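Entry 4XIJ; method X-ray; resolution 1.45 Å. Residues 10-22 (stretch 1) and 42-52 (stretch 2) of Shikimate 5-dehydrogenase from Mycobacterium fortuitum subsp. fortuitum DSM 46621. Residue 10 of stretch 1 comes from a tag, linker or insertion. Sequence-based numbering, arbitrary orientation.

Stretch 1 10-22: VPDSRKAAVLGSP
Stretch 2 42-52: PSWTYERIECT

Residues 15-20 and 45-50 form two parallel β-strands. Their N-to-C directions differ by 25°, and the axes approach to 4.4 Å. Both backbones are extended, mostly with phi between -100° and -160° and psi between 105° and 170°. The register pairs Lys-15 with Thr-45, Ala-16 with Tyr-46, Ala-17 with Glu-47, Val-18 with Arg-48 and Leu-19 with Ile-49, at CA-CA distances of 4.5 to 5.1 Å.

The hydrogen bonds alternate in direction. Thr-45 N donates to Arg-14 O (3.1 Å), and Ala-16 N to Thr-45 O (2.9 Å). Glu-47 N donates to Ala-16 O (3.0 Å), and Val-18 N to Glu-47 O (2.9 Å). Ile-49 N reaches Val-18 O at 2.9 Å and 171°. Gly-20 N to Ile-49 O is weak (3.3 Å). Cys-51 N to Gly-20 O closes the ladder at 2.9 Å.

One sheet face carries Lys-15, Ala-17, Leu-19, Thr-45, Glu-47 and Ile-49. Lys-15 is m, t, p, p, and its bent chain brings NZ to Thr-45 OG1 (3.1 Å, hydrogen bond). Thr-45 is p. Glu-47 is p, t, with chi3 94°. Its OE1 lies 4.1 Å from Lys-15 NZ, beyond a salt bridge, but a water links these two atoms. A second water donates to Ala-16 O and Glu-47 OE1 and accepts from Thr-45 OG1. Ile-49 is m, t, with CD1 3.7 Å from Ala-17 CB. Leu-19, also m, t, places CD2 3.7 Å from Ile-49 CB.

Ala-16, Val-18, Tyr-46 and Arg-48 occupy the other face. Tyr-46 is t (chi2 -69°), and its ring reaches back over the first strand. Ala-16 O and Ala-17 CA lie over one ring face. The small Ala-16 side chain packs closely, CB to Tyr-46 CD2 at 3.5 Å. Val-18 is p, with CB 4.0 Å from Tyr-46 CE1. Arg-48 is m, t, t; its CG is 3.9 Å from Val-18 CG1.

Before the strands, Trp-44 is m (chi2 32°). Arg-14 CB sits over its six-membered ring, 3.6 Å from the centroid and 14° off the normal. Arg-14 is m, m, m, and its end leads away to partners elsewhere in the structure. Ser-13 and Ser-43 are both p; Ser-13 CB approaches Ser-43 OG to 3.3 Å. A water joins Ser-43 OG to Pro-11 O.

At the far end, Gly-20 has phi/psi 167/-175, where a CB would jam against the preceding carbonyl. Ser-21 and Glu-50 are both t at chi1. A water bridges Ser-21 OG and Glu-50 OE2. The peptide bond before Pro-22 is cis.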

# COMPACT_ATOMS: atom_id res chain seq x y z
N VAL A 10 -14.87 31.12 14.65
CA VAL A 10 -15.09 29.81 14.02
C VAL A 10 -14.19 28.71 14.60
O VAL A 10 -13.12 29.00 15.15
CB VAL A 10 -14.85 29.82 12.47
CG1 VAL A 10 -15.86 30.72 11.75
CG2 VAL A 10 -13.41 30.19 12.15
N PRO A 11 -14.60 27.44 14.44
CA PRO A 11 -13.70 26.38 14.90
C PRO A 11 -12.34 26.40 14.22
O PRO A 11 -12.25 26.80 13.05
CB PRO A 11 -14.46 25.10 14.54
CG PRO A 11 -15.94 25.53 14.51
CD PRO A 11 -15.86 26.90 13.89
N ASP A 12 -11.31 26.01 14.96
CA ASP A 12 -9.98 25.84 14.41
C ASP A 12 -9.97 24.66 13.46
O ASP A 12 -10.88 23.80 13.47
CB ASP A 12 -8.94 25.62 15.50
CG ASP A 12 -8.63 26.86 16.29
OD1 ASP A 12 -8.98 27.97 15.83
OD2 ASP A 12 -8.04 26.72 17.39
N SER A 13 -8.94 24.62 12.63
CA SER A 13 -8.82 23.53 11.69
C SER A 13 -7.38 23.23 11.43
O SER A 13 -6.45 23.98 11.83
CB SER A 13 -9.53 23.87 10.39
OG SER A 13 -8.96 25.03 9.82
N ARG A 14 -7.19 22.14 10.71
CA ARG A 14 -5.85 21.62 10.43
C ARG A 14 -5.66 21.45 8.93
O ARG A 14 -6.61 21.49 8.17
CB ARG A 14 -5.65 20.29 11.16
CG ARG A 14 -5.80 20.37 12.68
CD ARG A 14 -4.84 21.34 13.37
NE ARG A 14 -3.41 21.01 13.20
CZ ARG A 14 -2.73 20.11 13.93
NH1 ARG A 14 -3.34 19.44 14.91
NH2 ARG A 14 -1.44 19.90 13.72
N LYS A 15 -4.40 21.32 8.52
CA LYS A 15 -4.03 21.18 7.13
C LYS A 15 -3.30 19.88 6.88
O LYS A 15 -2.44 19.44 7.67
CB LYS A 15 -3.12 22.33 6.69
CG LYS A 15 -3.77 23.73 6.93
CD LYS A 15 -2.95 24.81 6.25
CE LYS A 15 -3.24 24.80 4.74
NZ LYS A 15 -4.64 25.27 4.39
N ALA A 16 -3.64 19.27 5.75
CA ALA A 16 -2.96 18.07 5.28
C ALA A 16 -2.76 18.14 3.77
O ALA A 16 -3.34 19.00 3.09
CB ALA A 16 -3.76 16.78 5.69
N ALA A 17 -1.97 17.23 3.23
CA ALA A 17 -1.75 17.20 1.79
C ALA A 17 -1.19 15.87 1.37
O ALA A 17 -0.67 15.09 2.20
CB ALA A 17 -0.76 18.31 1.35
N VAL A 18 -1.26 15.63 0.06
CA VAL A 18 -0.46 14.57 -0.56
C VAL A 18 0.66 15.18 -1.38
O VAL A 18 0.46 16.15 -2.10
CB VAL A 18 -1.33 13.62 -1.44
CG1 VAL A 18 -2.08 14.35 -2.62
CG2 VAL A 18 -0.47 12.42 -1.97
N LEU A 19 1.86 14.61 -1.21
CA LEU A 19 3.07 15.04 -1.92
C LEU A 19 3.53 13.98 -2.90
O LEU A 19 3.58 12.80 -2.55
CB LEU A 19 4.21 15.31 -0.94
CG LEU A 19 4.00 16.20 0.28
CD1 LEU A 19 5.34 16.47 1.01
CD2 LEU A 19 3.15 17.42 0.14
N GLY A 20 3.88 14.38 -4.12
CA GLY A 20 4.41 13.42 -5.07
C GLY A 20 4.44 14.00 -6.46
O GLY A 20 4.09 15.18 -6.65
N SER A 21 4.82 13.18 -7.44
CA SER A 21 4.92 13.65 -8.81
C SER A 21 5.04 12.45 -9.74
O SER A 21 6.02 11.72 -9.69
CB SER A 21 6.11 14.59 -8.96
OG SER A 21 6.25 14.99 -10.32
N PRO A 22 4.03 12.21 -10.59
CA PRO A 22 2.83 13.04 -10.77
C PRO A 22 1.84 12.91 -9.61
O PRO A 22 1.84 11.93 -8.84
CB PRO A 22 2.25 12.50 -12.09
CG PRO A 22 2.67 11.08 -12.12
CD PRO A 22 4.09 11.10 -11.56
N PRO A 42 -15.32 19.65 8.91
CA PRO A 42 -15.47 20.10 7.50
C PRO A 42 -14.55 21.27 7.12
O PRO A 42 -14.47 21.62 5.94
CB PRO A 42 -16.94 20.52 7.44
CG PRO A 42 -17.21 20.98 8.89
CD PRO A 42 -16.52 19.95 9.73
N SER A 43 -13.85 21.89 8.09
CA SER A 43 -12.96 22.96 7.66
C SER A 43 -11.51 22.54 7.59
O SER A 43 -10.65 23.36 7.25
CB SER A 43 -13.13 24.20 8.54
OG SER A 43 -12.77 23.92 9.86
N TRP A 44 -11.19 21.27 7.89
CA TRP A 44 -9.83 20.79 7.60
C TRP A 44 -9.62 20.80 6.09
O TRP A 44 -10.55 20.54 5.30
CB TRP A 44 -9.64 19.38 8.12
CG TRP A 44 -9.43 19.29 9.64
CD1 TRP A 44 -9.95 20.11 10.61
CD2 TRP A 44 -8.66 18.31 10.29
NE1 TRP A 44 -9.51 19.70 11.85
CE2 TRP A 44 -8.73 18.58 11.68
CE3 TRP A 44 -7.91 17.22 9.84
CZ2 TRP A 44 -8.08 17.79 12.63
CZ3 TRP A 44 -7.25 16.41 10.81
CH2 TRP A 44 -7.33 16.73 12.18
N THR A 45 -8.38 21.09 5.68
CA THR A 45 -8.10 21.10 4.25
C THR A 45 -7.14 19.96 3.87
O THR A 45 -6.36 19.49 4.69
CB THR A 45 -7.51 22.44 3.81
OG1 THR A 45 -6.32 22.72 4.56
CG2 THR A 45 -8.54 23.56 4.02
N TYR A 46 -7.22 19.54 2.61
CA TYR A 46 -6.35 18.49 2.10
C TYR A 46 -6.00 18.82 0.67
O TYR A 46 -6.87 18.73 -0.20
CB TYR A 46 -7.02 17.12 2.20
CG TYR A 46 -6.03 16.00 2.11
CD1 TYR A 46 -5.38 15.76 0.92
CD2 TYR A 46 -5.73 15.20 3.21
CE1 TYR A 46 -4.46 14.79 0.80
CE2 TYR A 46 -4.75 14.15 3.12
CZ TYR A 46 -4.13 13.98 1.87
OH TYR A 46 -3.23 13.02 1.62
N GLU A 47 -4.77 19.22 0.42
CA GLU A 47 -4.41 19.62 -0.93
C GLU A 47 -3.43 18.67 -1.61
O GLU A 47 -2.95 17.74 -0.99
CB GLU A 47 -3.86 21.03 -0.93
CG GLU A 47 -2.64 21.25 -0.13
CD GLU A 47 -2.47 22.76 0.15
OE1 GLU A 47 -2.93 23.23 1.22
OE2 GLU A 47 -1.94 23.47 -0.72
N ARG A 48 -3.23 18.91 -2.91
CA ARG A 48 -2.22 18.21 -3.71
C ARG A 48 -1.03 19.10 -3.92
O ARG A 48 -1.21 20.22 -4.44
CB ARG A 48 -2.73 17.87 -5.10
CG ARG A 48 -3.74 16.82 -5.16
CD ARG A 48 -4.24 16.58 -6.66
NE ARG A 48 -5.55 15.99 -6.47
CZ ARG A 48 -5.77 14.68 -6.35
NH1 ARG A 48 -4.77 13.81 -6.48
NH2 ARG A 48 -6.99 14.26 -6.06
N ILE A 49 0.15 18.62 -3.58
CA ILE A 49 1.37 19.39 -3.82
C ILE A 49 2.34 18.59 -4.67
O ILE A 49 2.82 17.54 -4.25
CB ILE A 49 2.03 19.81 -2.48
CG1 ILE A 49 1.03 20.60 -1.62
CG2 ILE A 49 3.22 20.67 -2.77
CD1 ILE A 49 1.49 20.88 -0.17
N GLU A 50 2.62 19.07 -5.87
CA GLU A 50 3.61 18.43 -6.70
C GLU A 50 4.97 18.61 -6.03
O GLU A 50 5.33 19.71 -5.59
CB GLU A 50 3.61 19.01 -8.13
CG GLU A 50 4.44 18.18 -9.10
CD GLU A 50 4.42 18.68 -10.53
OE1 GLU A 50 3.77 19.73 -10.80
OE2 GLU A 50 5.10 18.03 -11.37
N CYS A 51 5.71 17.51 -5.89
CA CYS A 51 6.91 17.48 -5.04
C CYS A 51 7.82 16.35 -5.48
O CYS A 51 7.37 15.20 -5.54
CB CYS A 51 6.53 17.26 -3.57
SG CYS A 51 7.87 17.53 -2.43
N THR A 52 9.07 16.66 -5.84
CA THR A 52 10.07 15.62 -6.13
C THR A 52 10.66 15.08 -4.84
O THR A 52 10.42 15.65 -3.75
CB THR A 52 11.19 16.18 -6.99
OG1 THR A 52 11.92 17.12 -6.18
CG2 THR A 52 10.61 16.81 -8.29
O HOH W 1 -13.80 26.35 10.92
O HOH W 2 -11.99 21.34 13.24
O HOH W 3 -5.37 24.49 1.27
O HOH W 4 -4.17 21.65 3.25
O HOH W 5 4.27 15.80 -11.97